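Local structure of actin-binding protein, cofilin/tropomyosin family protein, putative (4LIZ) at residues A63-I68 / V80-A85; S2-S7 / S99-D104; E25-G30 / L38-K43; F29-Q34 / D58-A63. The protein binds and stabilises actin filaments, and may contribute to phagocytosis and pseudopod formation by helping to maintain those filaments. All coordinates share one frame; numbering follows the deposited sequence.

Contacts 1, 3 and 4 belong to one mixed sheet, whereas contact 2 lies on the outside, where the N-terminal segment meets helix 92-108. Contact 1, about 3 Å between its centre and that of the chain, is a buried hairpin ladder with aromatic and aliphatic side chains. Contact 4 is also buried and joins the two hairpins through strands 26-32 and 60-69, but water enters its end. Contact 3 shares Phe29 and Gly30 with contact 4 and is only partly buried, since strand 37-44 is outermost; there a bulge and charged side chains appear. Contact 2 replaces strand pairing with a carboxylate grip and leucine packing.

Contact 1: A63-I68 / V80-A85; sequences AYYRTI and VFISWA
Val80 faces Tyr65 in an antiparallel hydrogen-bonded pair: Val80 N reaches Tyr65 O at 2.9 Å, and Val80 O receives Tyr65 N in the plane of its carbonyl. Their side chains lie side by side. CG of Tyr65 sits between its own backbone N and carbonyl carbon (chi1 70°), and the ring beyond it covers Val80. Val80 CB stands over one face, displaced toward the rim and 3.8 Å from the ring centroid, a CH-pi contact; the branched valine spreads CG1 and CG2 against CE2, CZ and OH.

At Phe81 the pair, with Tyr64, is non-hydrogen-bonded, and both rings turn to the other side of the sheet. There helix 92-108 receives Phe81 and helix 10-17 receives Tyr64, whose hydroxyl bonds to Asn111 O. Between the strands, Tyr64 CA approaches Val80 O at 3.3 Å in a CA-H...O contact.

Ile82 then pairs with Ala63 through two bonds, the one from Ile82 N to Ala63 O almost straight (173°). Small Ala63 meets Ile82 CB, while Ile82 CD1 touches the Tyr65 ring edge at CE2, 3.9 Å away. Four backbone bonds thus satisfy polar groups among apolar side chains, the chemistry expected near the centre of the protein.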
loop_
_atom_site.group_PDB
_atom_site.type_symbol
_atom_site.label_atom_id
_atom_site.label_comp_id
_atom_site.label_asym_id
_atom_site.label_seq_id
_atom_site.Cartn_x
_atom_site.Cartn_y
_atom_site.Cartn_z
ATOM N N ALA A 63 -0.218 -2.245 -0.103
ATOM C CA ALA A 63 -0.683 -1.557 1.039
ATOM C C ALA A 63 -0.884 -0.127 0.742
ATOM O O ALA A 63 -0.234 0.521 -0.115
ATOM C CB ALA A 63 0.221 -1.760 2.271
ATOM N N TYR A 64 -1.766 0.539 1.492
ATOM C CA TYR A 64 -2.107 1.907 1.349
ATOM C C TYR A 64 -2.494 2.508 2.690
ATOM O O TYR A 64 -3.343 1.921 3.352
ATOM C CB TYR A 64 -3.283 2.034 0.332
ATOM C CG TYR A 64 -3.685 3.451 0.009
ATOM C CD1 TYR A 64 -2.874 4.315 -0.673
ATOM C CD2 TYR A 64 -4.970 3.876 0.338
ATOM C CE1 TYR A 64 -3.285 5.586 -1.043
ATOM C CE2 TYR A 64 -5.426 5.166 -0.039
ATOM C CZ TYR A 64 -4.567 5.997 -0.720
ATOM O OH TYR A 64 -4.994 7.270 -1.209
ATOM N N TYR A 65 -1.867 3.581 3.120
ATOM C CA TYR A 65 -2.176 4.186 4.401
ATOM C C TYR A 65 -2.025 5.709 4.391
ATOM O O TYR A 65 -1.373 6.259 3.572
ATOM C CB TYR A 65 -1.347 3.561 5.554
ATOM C CG TYR A 65 0.133 3.859 5.580
ATOM C CD1 TYR A 65 0.637 4.883 6.314
ATOM C CD2 TYR A 65 1.004 3.089 4.861
ATOM C CE1 TYR A 65 1.980 5.146 6.331
ATOM C CE2 TYR A 65 2.354 3.330 4.891
ATOM C CZ TYR A 65 2.822 4.369 5.622
ATOM O OH TYR A 65 4.137 4.668 5.659
ATOM N N ARG A 66 -2.665 6.317 5.377
ATOM C CA ARG A 66 -2.618 7.742 5.566
ATOM C C ARG A 66 -1.694 8.070 6.710
ATOM O O ARG A 66 -1.553 7.325 7.624
ATOM C CB ARG A 66 -3.985 8.366 5.818
ATOM C CG ARG A 66 -4.641 7.956 7.092
ATOM C CD ARG A 66 -6.055 8.484 7.144
ATOM N NE ARG A 66 -6.145 9.898 7.396
ATOM C CZ ARG A 66 -6.988 10.733 6.803
ATOM N NH1 ARG A 66 -7.802 10.328 5.861
ATOM N NH2 ARG A 66 -6.992 11.987 7.182
ATOM N N THR A 67 -1.038 9.206 6.568
ATOM C CA THR A 67 -0.108 9.717 7.545
ATOM C C THR A 67 -0.140 11.257 7.531
ATOM O O THR A 67 -0.801 11.806 6.785
ATOM C CB THR A 67 1.309 9.118 7.365
ATOM O OG1 THR A 67 2.116 9.420 8.495
ATOM C CG2 THR A 67 1.959 9.638 6.171
ATOM N N ILE A 68 0.518 11.891 8.470
ATOM C CA ILE A 68 0.554 13.368 8.540
ATOM C C ILE A 68 1.968 13.884 8.289
ATOM O O ILE A 68 2.949 13.260 8.732
ATOM C CB ILE A 68 0.029 13.793 9.907
ATOM C CG1 ILE A 68 -1.400 13.285 10.082
ATOM C CG2 ILE A 68 0.009 15.320 10.014
ATOM C CD1 ILE A 68 -1.946 13.363 11.509
ATOM N N VAL A 80 0.451 6.997 1.434
ATOM C CA VAL A 80 1.604 6.132 1.083
ATOM C C VAL A 80 1.059 4.905 0.401
ATOM O O VAL A 80 0.224 4.185 0.951
ATOM C CB VAL A 80 2.418 5.783 2.318
ATOM C CG1 VAL A 80 3.584 4.875 1.933
ATOM C CG2 VAL A 80 2.950 7.041 3.053
ATOM N N PHE A 81 1.603 4.535 -0.780
ATOM C CA PHE A 81 1.326 3.340 -1.540
ATOM C C PHE A 81 2.522 2.448 -1.512
ATOM O O PHE A 81 3.612 2.868 -1.901
ATOM C CB PHE A 81 0.847 3.621 -2.968
ATOM C CG PHE A 81 0.765 2.426 -3.824
ATOM C CD1 PHE A 81 -0.113 1.379 -3.591
ATOM C CD2 PHE A 81 1.575 2.289 -4.962
ATOM C CE1 PHE A 81 -0.226 0.247 -4.404
ATOM C CE2 PHE A 81 1.505 1.188 -5.747
ATOM C CZ PHE A 81 0.596 0.167 -5.507
ATOM N N ILE A 82 2.400 1.205 -1.110
ATOM C CA ILE A 82 3.483 0.229 -1.076
ATOM C C ILE A 82 3.091 -0.945 -1.891
ATOM O O ILE A 82 1.994 -1.564 -1.785
ATOM C CB ILE A 82 3.733 -0.271 0.363
ATOM C CG1 ILE A 82 4.280 0.882 1.180
ATOM C CG2 ILE A 82 4.585 -1.504 0.366
ATOM C CD1 ILE A 82 4.151 0.702 2.679
ATOM N N SER A 83 3.981 -1.438 -2.790
ATOM C CA SER A 83 3.961 -2.773 -3.365
ATOM C C SER A 83 4.959 -3.683 -2.642
ATOM O O SER A 83 6.044 -3.220 -2.304
ATOM C CB SER A 83 4.157 -2.737 -4.896
ATOM O OG SER A 83 5.434 -2.227 -5.194
ATOM N N TRP A 84 4.593 -4.922 -2.394
ATOM C CA TRP A 84 5.381 -5.812 -1.595
ATOM C C TRP A 84 5.490 -7.126 -2.321
ATOM O O TRP A 84 4.510 -7.804 -2.669
ATOM C CB TRP A 84 4.687 -6.095 -0.220
ATOM C CG TRP A 84 5.240 -7.249 0.583
ATOM C CD1 TRP A 84 4.791 -8.460 0.595
ATOM C CD2 TRP A 84 6.370 -7.170 1.457
ATOM N NE1 TRP A 84 5.513 -9.245 1.490
ATOM C CE2 TRP A 84 6.490 -8.439 2.042
ATOM C CE3 TRP A 84 7.229 -6.156 1.855
ATOM C CZ2 TRP A 84 7.523 -8.688 2.985
ATOM C CZ3 TRP A 84 8.247 -6.394 2.789
ATOM C CH2 TRP A 84 8.364 -7.676 3.332
ATOM N N ALA A 85 6.753 -7.651 -2.498
ATOM C CA ALA A 85 7.056 -8.934 -3.053
ATOM C C ALA A 85 8.031 -9.587 -2.113
ATOM O O ALA A 85 9.233 -9.304 -2.170
ATOM C CB ALA A 85 7.712 -8.821 -4.467
#

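Contact 2: S2-S7 / S99-D104; sequences SGFDLS and SILKGD
Ser2 and Asp104 form the polar half of this contact. One carboxylate oxygen, Asp104 OD2, accepts from Ser2 N at 2.8 Å on its syn side and from Ser2 OG at 2.7 Å on its anti side. Both donors approach from the same face of the carboxylate, nearly 30° out of its plane. Ser2 OG can reach it because it sits between its own backbone N and carbonyl carbon (chi1 80°). The hydroxyl is used twice: it also accepts from Phe4 N at 3.2 Å, an ST turn that bends the segment.

Water adds a third donor to Asp104 OD2 and, with its other hydrogen, bonds to Phe4 O at 2.8 Å. Because Met1 N binds Asp104 OD1 as well, the carboxylate is probably stabilised in its ionised form.

The apolar half centres on Leu101. Its side chain crosses that of Phe4 at about a right angle: CD2 lies over the centre of the ring, 4.1 Å from the centroid, in a CH-pi contact, and CD1 touches Phe4 CB at 3.7 Å. Leu6 continues this packing with CD2, 4.1 Å from Leu101 CD1, while its CD1 meets Asp104 CB at 3.7 Å; Leu38 of strand 37-44 touches Phe4, Leu6 and Leu101.

Here the N-terminal arm is fastened to the long helix 92-108. In ADF-family proteins such an arm and helix contribute to the actin-binding surface, and the same may hold here.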
loop_
_atom_site.group_PDB
_atom_site.type_symbol
_atom_site.label_atom_id
_atom_site.label_comp_id
_atom_site.label_asym_id
_atom_site.label_seq_id
_atom_site.Cartn_x
_atom_site.Cartn_y
_atom_site.Cartn_z
ATOM N N SER A 2 -3.893 -6.507 -16.410
ATOM C CA SER A 2 -3.446 -7.685 -15.695
ATOM C C SER A 2 -4.314 -8.952 -15.679
ATOM O O SER A 2 -3.856 -9.961 -15.400
ATOM C CB SER A 2 -3.074 -7.327 -14.257
ATOM O OG SER A 2 -4.197 -7.224 -13.461
ATOM N N GLY A 3 -5.593 -8.800 -15.859
ATOM C CA GLY A 3 -6.518 -9.894 -15.707
ATOM C C GLY A 3 -6.957 -10.208 -14.295
ATOM O O GLY A 3 -7.524 -11.230 -14.053
ATOM N N PHE A 4 -6.598 -9.357 -13.347
ATOM C CA PHE A 4 -6.986 -9.561 -11.970
ATOM C C PHE A 4 -8.272 -8.808 -11.668
ATOM O O PHE A 4 -8.436 -7.733 -12.143
ATOM C CB PHE A 4 -5.876 -9.062 -11.027
ATOM C CG PHE A 4 -4.857 -10.092 -10.706
ATOM C CD1 PHE A 4 -3.930 -10.472 -11.646
ATOM C CD2 PHE A 4 -4.850 -10.706 -9.512
ATOM C CE1 PHE A 4 -3.014 -11.441 -11.362
ATOM C CE2 PHE A 4 -3.930 -11.661 -9.226
ATOM C CZ PHE A 4 -3.013 -12.035 -10.152
ATOM N N ASP A 5 -9.132 -9.425 -10.860
ATOM C CA ASP A 5 -10.323 -8.795 -10.312
ATOM C C ASP A 5 -9.897 -7.867 -9.157
ATOM O O ASP A 5 -9.403 -8.329 -8.169
ATOM C CB ASP A 5 -11.264 -9.893 -9.860
ATOM C CG ASP A 5 -12.499 -9.381 -9.076
ATOM O OD1 ASP A 5 -12.715 -8.203 -8.945
ATOM O OD2 ASP A 5 -13.295 -10.270 -8.714
ATOM N N LEU A 6 -10.151 -6.596 -9.383
ATOM C CA LEU A 6 -9.833 -5.512 -8.391
ATOM C C LEU A 6 -11.040 -4.944 -7.677
ATOM O O LEU A 6 -10.975 -3.884 -7.063
ATOM C CB LEU A 6 -9.013 -4.372 -9.043
ATOM C CG LEU A 6 -7.715 -4.714 -9.737
ATOM C CD1 LEU A 6 -6.959 -3.455 -10.105
ATOM C CD2 LEU A 6 -6.916 -5.722 -8.979
ATOM N N SER A 7 -12.175 -5.674 -7.766
ATOM C CA SER A 7 -13.430 -5.241 -7.152
ATOM C C SER A 7 -13.330 -4.886 -5.664
ATOM O O SER A 7 -14.165 -4.077 -5.178
ATOM C CB SER A 7 -14.529 -6.252 -7.430
ATOM O OG SER A 7 -14.324 -7.483 -6.922
ATOM N N SER A 99 4.501 -6.032 -11.889
ATOM C CA SER A 99 4.413 -4.722 -12.396
ATOM C C SER A 99 3.082 -4.469 -13.124
ATOM O O SER A 99 2.550 -3.341 -13.019
ATOM C CB SER A 99 5.586 -4.383 -13.423
ATOM O OG SER A 99 6.839 -4.306 -12.739
ATOM N N ILE A 100 2.600 -5.392 -13.931
ATOM C CA ILE A 100 1.346 -5.185 -14.691
ATOM C C ILE A 100 0.175 -5.087 -13.633
ATOM O O ILE A 100 -0.701 -4.211 -13.783
ATOM C CB ILE A 100 1.099 -6.221 -15.765
ATOM C CG1 ILE A 100 0.038 -5.772 -16.705
ATOM C CG2 ILE A 100 0.924 -7.587 -15.261
ATOM C CD1 ILE A 100 -0.069 -6.581 -17.952
ATOM N N LEU A 101 0.242 -5.908 -12.583
ATOM C CA LEU A 101 -0.851 -5.872 -11.564
ATOM C C LEU A 101 -0.744 -4.532 -10.861
ATOM O O LEU A 101 -1.767 -3.866 -10.582
ATOM C CB LEU A 101 -0.671 -6.983 -10.663
ATOM C CG LEU A 101 -1.659 -7.063 -9.453
ATOM C CD1 LEU A 101 -3.085 -6.980 -9.922
ATOM C CD2 LEU A 101 -1.393 -8.338 -8.707
ATOM N N LYS A 102 0.422 -4.095 -10.440
ATOM C CA LYS A 102 0.678 -2.812 -9.775
ATOM C C LYS A 102 0.095 -1.652 -10.584
ATOM O O LYS A 102 -0.488 -0.735 -10.029
ATOM C CB LYS A 102 2.193 -2.648 -9.573
ATOM C CG LYS A 102 2.590 -1.410 -8.891
ATOM C CD LYS A 102 4.167 -1.155 -9.111
ATOM C CE LYS A 102 5.012 -2.254 -8.613
ATOM N NZ LYS A 102 6.453 -1.913 -8.702
ATOM N N GLY A 103 0.278 -1.673 -11.912
ATOM C CA GLY A 103 -0.232 -0.623 -12.739
ATOM C C GLY A 103 -1.748 -0.561 -12.636
ATOM O O GLY A 103 -2.327 0.557 -12.573
ATOM N N ASP A 104 -2.402 -1.699 -12.686
ATOM C CA ASP A 104 -3.891 -1.773 -12.579
ATOM C C ASP A 104 -4.267 -1.245 -11.181
ATOM O O ASP A 104 -5.261 -0.468 -11.047
ATOM C CB ASP A 104 -4.360 -3.124 -12.768
ATOM C CG ASP A 104 -4.359 -3.607 -14.234
ATOM O OD1 ASP A 104 -4.078 -2.809 -15.135
ATOM O OD2 ASP A 104 -4.735 -4.751 -14.364
HETATM O O HOH W 1 -7.504 -5.704 -13.840
#

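Contact 3: E25-G30 / L38-K43; sequences EFVVFG and LVVDAK
Val28 and Ala42 lie at the tight centre of this strand pair. Val28 N bonds to Ala42 O, while Val28 O accepts two bonds from the same face of its plane: one from Asp41 N at 2.8 Å, bent to 139°, and a longer one from Ala42 N at 3.2 Å. Two residues thus face one, a classic beta bulge, and the register shifts by one. Ala42 is small enough for its CB to sit at the edge of the Phe26 ring, 3.9 Å from CE2, while Lys43 CA stands over a face of that ring.

Beyond the bulge, Gly30 and Val39 exchange two backbone bonds. Glycine suits this place because Asp41 OD2 comes to 3.2 Å from Gly30 CA. Phe29 CB packs on Leu38 CD2 at 4.0 Å, and Phe29 CE1 meets Val40 CG2. Val40 CG2 also lies 4.3 Å from Val27 CG2, both valines packing under helix 10-17 through Pro12.

The solvent side, with Asp41 and Lys43, is looser. Lys43 lays CG beside Phe26 O at 3.6 Å, then turns CE aside (chi3 71°) and forms a salt bridge with Glu15, a sodium ligand. Asp41 bonds through OD2 to Gln61 and to a buffer molecule probably from the crystallisation liquor.

Such a bulged beta hairpin, turning a corner at Asp41, forms the margin of the ADF-family sheet, with Val28 and Ala42 covered by helix 48-54.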
loop_
_atom_site.group_PDB
_atom_site.type_symbol
_atom_site.label_atom_id
_atom_site.label_comp_id
_atom_site.label_asym_id
_atom_site.label_seq_id
_atom_site.Cartn_x
_atom_site.Cartn_y
_atom_site.Cartn_z
ATOM N N GLU A 25 -7.596 3.705 8.516
ATOM C CA GLU A 25 -6.423 4.543 8.224
ATOM C C GLU A 25 -5.427 3.747 7.327
ATOM O O GLU A 25 -4.525 4.373 6.782
ATOM C CB GLU A 25 -5.761 4.967 9.511
ATOM C CG GLU A 25 -6.710 5.855 10.347
ATOM C CD GLU A 25 -6.080 6.163 11.666
ATOM O OE1 GLU A 25 -5.381 5.368 12.292
ATOM O OE2 GLU A 25 -6.401 7.308 12.173
ATOM N N PHE A 26 -5.504 2.453 7.257
ATOM C CA PHE A 26 -4.675 1.623 6.377
ATOM C C PHE A 26 -5.408 0.452 5.857
ATOM O O PHE A 26 -6.385 -0.037 6.475
ATOM C CB PHE A 26 -3.412 1.108 7.184
ATOM C CG PHE A 26 -3.626 -0.122 8.010
ATOM C CD1 PHE A 26 -4.118 0.017 9.273
ATOM C CD2 PHE A 26 -3.406 -1.373 7.541
ATOM C CE1 PHE A 26 -4.382 -1.107 10.045
ATOM C CE2 PHE A 26 -3.641 -2.499 8.268
ATOM C CZ PHE A 26 -4.219 -2.341 9.531
ATOM N N VAL A 27 -4.955 -0.106 4.734
ATOM C CA VAL A 27 -5.377 -1.348 4.202
ATOM C C VAL A 27 -4.246 -2.117 3.591
ATOM O O VAL A 27 -3.326 -1.451 3.038
ATOM C CB VAL A 27 -6.562 -1.229 3.224
ATOM C CG1 VAL A 27 -6.184 -0.303 2.045
ATOM C CG2 VAL A 27 -7.102 -2.539 2.705
ATOM N N VAL A 28 -4.247 -3.421 3.766
ATOM C CA VAL A 28 -3.307 -4.343 3.094
ATOM C C VAL A 28 -4.094 -5.291 2.274
ATOM O O VAL A 28 -5.046 -5.910 2.809
ATOM C CB VAL A 28 -2.390 -5.035 4.113
ATOM C CG1 VAL A 28 -1.447 -6.011 3.395
ATOM C CG2 VAL A 28 -1.618 -4.068 4.949
ATOM N N PHE A 29 -3.762 -5.453 0.974
ATOM C CA PHE A 29 -4.358 -6.376 0.103
ATOM C C PHE A 29 -3.475 -7.558 -0.202
ATOM O O PHE A 29 -2.242 -7.386 -0.388
ATOM C CB PHE A 29 -4.696 -5.737 -1.278
ATOM C CG PHE A 29 -5.621 -4.525 -1.209
ATOM C CD1 PHE A 29 -7.002 -4.752 -1.034
ATOM C CD2 PHE A 29 -5.170 -3.224 -1.270
ATOM C CE1 PHE A 29 -7.833 -3.657 -0.977
ATOM C CE2 PHE A 29 -6.074 -2.162 -1.211
ATOM C CZ PHE A 29 -7.393 -2.411 -1.044
ATOM N N GLY A 30 -4.070 -8.710 -0.172
ATOM C CA GLY A 30 -3.424 -9.908 -0.658
ATOM C C GLY A 30 -3.938 -10.333 -1.994
ATOM O O GLY A 30 -4.874 -9.783 -2.589
ATOM N N LEU A 38 -7.671 -9.547 -5.956
ATOM C CA LEU A 38 -7.175 -9.003 -4.725
ATOM C C LEU A 38 -8.239 -9.124 -3.607
ATOM O O LEU A 38 -9.453 -9.031 -3.884
ATOM C CB LEU A 38 -6.834 -7.517 -4.917
ATOM C CG LEU A 38 -5.349 -7.250 -5.254
ATOM C CD1 LEU A 38 -5.000 -7.947 -6.506
ATOM C CD2 LEU A 38 -5.053 -5.820 -5.295
ATOM N N VAL A 39 -7.777 -9.338 -2.429
ATOM C CA VAL A 39 -8.643 -9.427 -1.238
ATOM C C VAL A 39 -8.076 -8.554 -0.163
ATOM O O VAL A 39 -6.856 -8.240 -0.132
ATOM C CB VAL A 39 -8.788 -10.888 -0.752
ATOM C CG1 VAL A 39 -9.471 -11.696 -1.905
ATOM C CG2 VAL A 39 -7.488 -11.502 -0.264
ATOM N N VAL A 40 -8.871 -8.202 0.831
ATOM C CA VAL A 40 -8.347 -7.502 1.991
ATOM C C VAL A 40 -7.699 -8.467 2.983
ATOM O O VAL A 40 -8.345 -9.351 3.477
ATOM C CB VAL A 40 -9.464 -6.746 2.730
ATOM C CG1 VAL A 40 -8.966 -6.198 4.041
ATOM C CG2 VAL A 40 -9.957 -5.636 1.860
ATOM N N ASP A 41 -6.411 -8.275 3.226
ATOM C CA ASP A 41 -5.709 -8.976 4.289
ATOM C C ASP A 41 -5.841 -8.329 5.658
ATOM O O ASP A 41 -5.952 -8.981 6.623
ATOM C CB ASP A 41 -4.212 -9.121 3.949
ATOM C CG ASP A 41 -3.930 -10.151 2.870
ATOM O OD1 ASP A 41 -4.798 -10.896 2.490
ATOM O OD2 ASP A 41 -2.793 -10.151 2.422
ATOM N N ALA A 42 -5.797 -7.022 5.707
ATOM C CA ALA A 42 -5.960 -6.296 6.935
ATOM C C ALA A 42 -6.515 -4.871 6.669
ATOM O O ALA A 42 -6.252 -4.323 5.659
ATOM C CB ALA A 42 -4.633 -6.209 7.643
ATOM N N LYS A 43 -7.248 -4.300 7.615
ATOM C CA LYS A 43 -7.797 -3.018 7.470
ATOM C C LYS A 43 -8.164 -2.501 8.817
ATOM O O LYS A 43 -8.670 -3.278 9.644
ATOM C CB LYS A 43 -9.024 -3.108 6.591
ATOM C CG LYS A 43 -9.544 -1.746 6.229
ATOM C CD LYS A 43 -10.801 -1.836 5.343
ATOM C CE LYS A 43 -12.109 -2.344 6.072
ATOM N NZ LYS A 43 -13.323 -2.345 5.187
#

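Contact 4: F29-Q34 / D58-A63; sequences FGVQTQ and DALQFA
Phe29 and Phe62 form an antiparallel hydrogen-bonded pair, with Phe29 N to Phe62 O at 2.8 Å and Phe62 N to Phe29 O at 3.0 Å, while the short strands run at 148° to each other. Two residues on, direct bonding gives way to water: one molecule accepts from Val31 N at 2.9 Å and donates to Leu60 O at 2.7 Å, bridging the backbones where they are wider apart.

Val31 packs beside that bridge with one methyl. Its CG2, anti to the carbonyl carbon, lies 3.3 Å from Leu60 O and 3.9 Å from Leu60 CD2, the two side chains crossing at a slant, and it also approaches Phe62 CE1. A compact branched residue suits this place, since CG2 is already close to that carbonyl and to both larger side chains. Leu60 and Phe62 each meet Met98 of helix 92-108.

Gln61 belongs to the other face. Its CB rests 3.2 Å from Phe29 O, and its extended chain carries the buried amide to backbone partners: OE1 accepts from Lys56 N, and NE2 donates to Ala54 O.

The pairing joins the sheet's two hairpins through strands 26-32 and 60-69, within the helix-flanked mixed sheet characteristic of the ADF-homology fold.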
loop_
_atom_site.group_PDB
_atom_site.type_symbol
_atom_site.label_atom_id
_atom_site.label_comp_id
_atom_site.label_asym_id
_atom_site.label_seq_id
_atom_site.Cartn_x
_atom_site.Cartn_y
_atom_site.Cartn_z
ATOM N N PHE A 29 -3.762 -5.453 0.974
ATOM C CA PHE A 29 -4.358 -6.376 0.103
ATOM C C PHE A 29 -3.475 -7.558 -0.202
ATOM O O PHE A 29 -2.242 -7.386 -0.388
ATOM C CB PHE A 29 -4.696 -5.737 -1.278
ATOM C CG PHE A 29 -5.621 -4.525 -1.209
ATOM C CD1 PHE A 29 -7.002 -4.752 -1.034
ATOM C CD2 PHE A 29 -5.170 -3.224 -1.270
ATOM C CE1 PHE A 29 -7.833 -3.657 -0.977
ATOM C CE2 PHE A 29 -6.074 -2.162 -1.211
ATOM C CZ PHE A 29 -7.393 -2.411 -1.044
ATOM N N GLY A 30 -4.070 -8.710 -0.172
ATOM C CA GLY A 30 -3.424 -9.908 -0.658
ATOM C C GLY A 30 -3.938 -10.333 -1.994
ATOM O O GLY A 30 -4.874 -9.783 -2.589
ATOM N N VAL A 31 -3.236 -11.286 -2.578
ATOM C CA VAL A 31 -3.456 -11.693 -3.947
ATOM C C VAL A 31 -3.824 -13.155 -3.988
ATOM O O VAL A 31 -3.012 -13.994 -3.544
ATOM C CB VAL A 31 -2.157 -11.336 -4.793
ATOM C CG1 VAL A 31 -2.344 -11.737 -6.250
ATOM C CG2 VAL A 31 -1.844 -9.894 -4.806
ATOM N N GLN A 32 -4.997 -13.465 -4.519
ATOM C CA GLN A 32 -5.434 -14.842 -4.786
ATOM C C GLN A 32 -5.368 -15.090 -6.290
ATOM O O GLN A 32 -5.425 -14.203 -7.114
ATOM C CB GLN A 32 -6.845 -15.085 -4.306
ATOM C CG GLN A 32 -6.988 -14.939 -2.811
ATOM C CD GLN A 32 -8.416 -15.110 -2.319
ATOM O OE1 GLN A 32 -9.376 -15.257 -3.121
ATOM N NE2 GLN A 32 -8.581 -15.062 -1.018
ATOM N N THR A 33 -5.157 -16.385 -6.639
ATOM C CA THR A 33 -5.161 -16.823 -8.033
ATOM C C THR A 33 -6.249 -17.894 -8.237
ATOM O O THR A 33 -6.811 -18.432 -7.257
ATOM C CB THR A 33 -3.784 -17.338 -8.438
ATOM O OG1 THR A 33 -3.436 -18.429 -7.579
ATOM C CG2 THR A 33 -2.721 -16.215 -8.307
ATOM N N GLN A 34 -6.641 -18.084 -9.497
ATOM C CA GLN A 34 -7.653 -19.108 -9.884
ATOM C C GLN A 34 -8.906 -19.109 -9.024
ATOM O O GLN A 34 -9.200 -20.083 -8.366
ATOM C CB GLN A 34 -7.013 -20.507 -9.881
ATOM C CG GLN A 34 -5.627 -20.507 -10.500
ATOM C CD GLN A 34 -4.985 -21.878 -10.422
ATOM O OE1 GLN A 34 -4.879 -22.476 -9.338
ATOM N NE2 GLN A 34 -4.564 -22.393 -11.569
ATOM N N ASP A 58 6.289 -14.676 2.309
ATOM C CA ASP A 58 5.980 -15.514 1.159
ATOM C C ASP A 58 4.900 -15.049 0.224
ATOM O O ASP A 58 4.355 -15.816 -0.572
ATOM C CB ASP A 58 5.733 -16.951 1.597
ATOM C CG ASP A 58 4.469 -17.101 2.365
ATOM O OD1 ASP A 58 3.939 -16.077 2.840
ATOM O OD2 ASP A 58 3.968 -18.232 2.459
ATOM N N ALA A 59 4.562 -13.712 0.320
ATOM C CA ALA A 59 3.431 -13.209 -0.379
ATOM C C ALA A 59 3.740 -12.001 -1.278
ATOM O O ALA A 59 4.644 -11.244 -0.983
ATOM C CB ALA A 59 2.322 -12.807 0.648
ATOM N N LEU A 60 2.863 -11.842 -2.238
ATOM C CA LEU A 60 2.753 -10.595 -3.056
ATOM C C LEU A 60 1.563 -9.798 -2.460
ATOM O O LEU A 60 0.451 -10.319 -2.432
ATOM C CB LEU A 60 2.472 -10.995 -4.520
ATOM C CG LEU A 60 2.756 -9.867 -5.491
ATOM C CD1 LEU A 60 2.458 -10.232 -6.979
ATOM C CD2 LEU A 60 1.839 -8.762 -5.300
ATOM N N GLN A 61 1.810 -8.588 -2.033
ATOM C CA GLN A 61 0.771 -7.767 -1.368
ATOM C C GLN A 61 0.863 -6.325 -1.792
ATOM O O GLN A 61 1.880 -5.907 -2.405
ATOM C CB GLN A 61 0.858 -7.923 0.142
ATOM C CG GLN A 61 0.536 -9.313 0.699
ATOM C CD GLN A 61 1.005 -9.497 2.097
ATOM O OE1 GLN A 61 2.173 -9.578 2.379
ATOM N NE2 GLN A 61 0.055 -9.396 3.027
ATOM N N PHE A 62 -0.144 -5.510 -1.506
ATOM C CA PHE A 62 -0.131 -4.102 -1.653
ATOM C C PHE A 62 -0.592 -3.413 -0.410
ATOM O O PHE A 62 -1.392 -4.055 0.303
ATOM C CB PHE A 62 -1.002 -3.629 -2.829
ATOM C CG PHE A 62 -0.582 -4.221 -4.175
ATOM C CD1 PHE A 62 -1.147 -5.365 -4.666
ATOM C CD2 PHE A 62 0.349 -3.534 -4.913
ATOM C CE1 PHE A 62 -0.694 -5.959 -5.886
ATOM C CE2 PHE A 62 0.712 -4.057 -6.136
ATOM C CZ PHE A 62 0.211 -5.204 -6.582
ATOM N N ALA A 63 -0.218 -2.245 -0.103
ATOM C CA ALA A 63 -0.683 -1.557 1.039
ATOM C C ALA A 63 -0.884 -0.127 0.742
ATOM O O ALA A 63 -0.234 0.521 -0.115
ATOM C CB ALA A 63 0.221 -1.760 2.271
HETATM O O HOH W 2 -0.930 -12.261 -1.202
#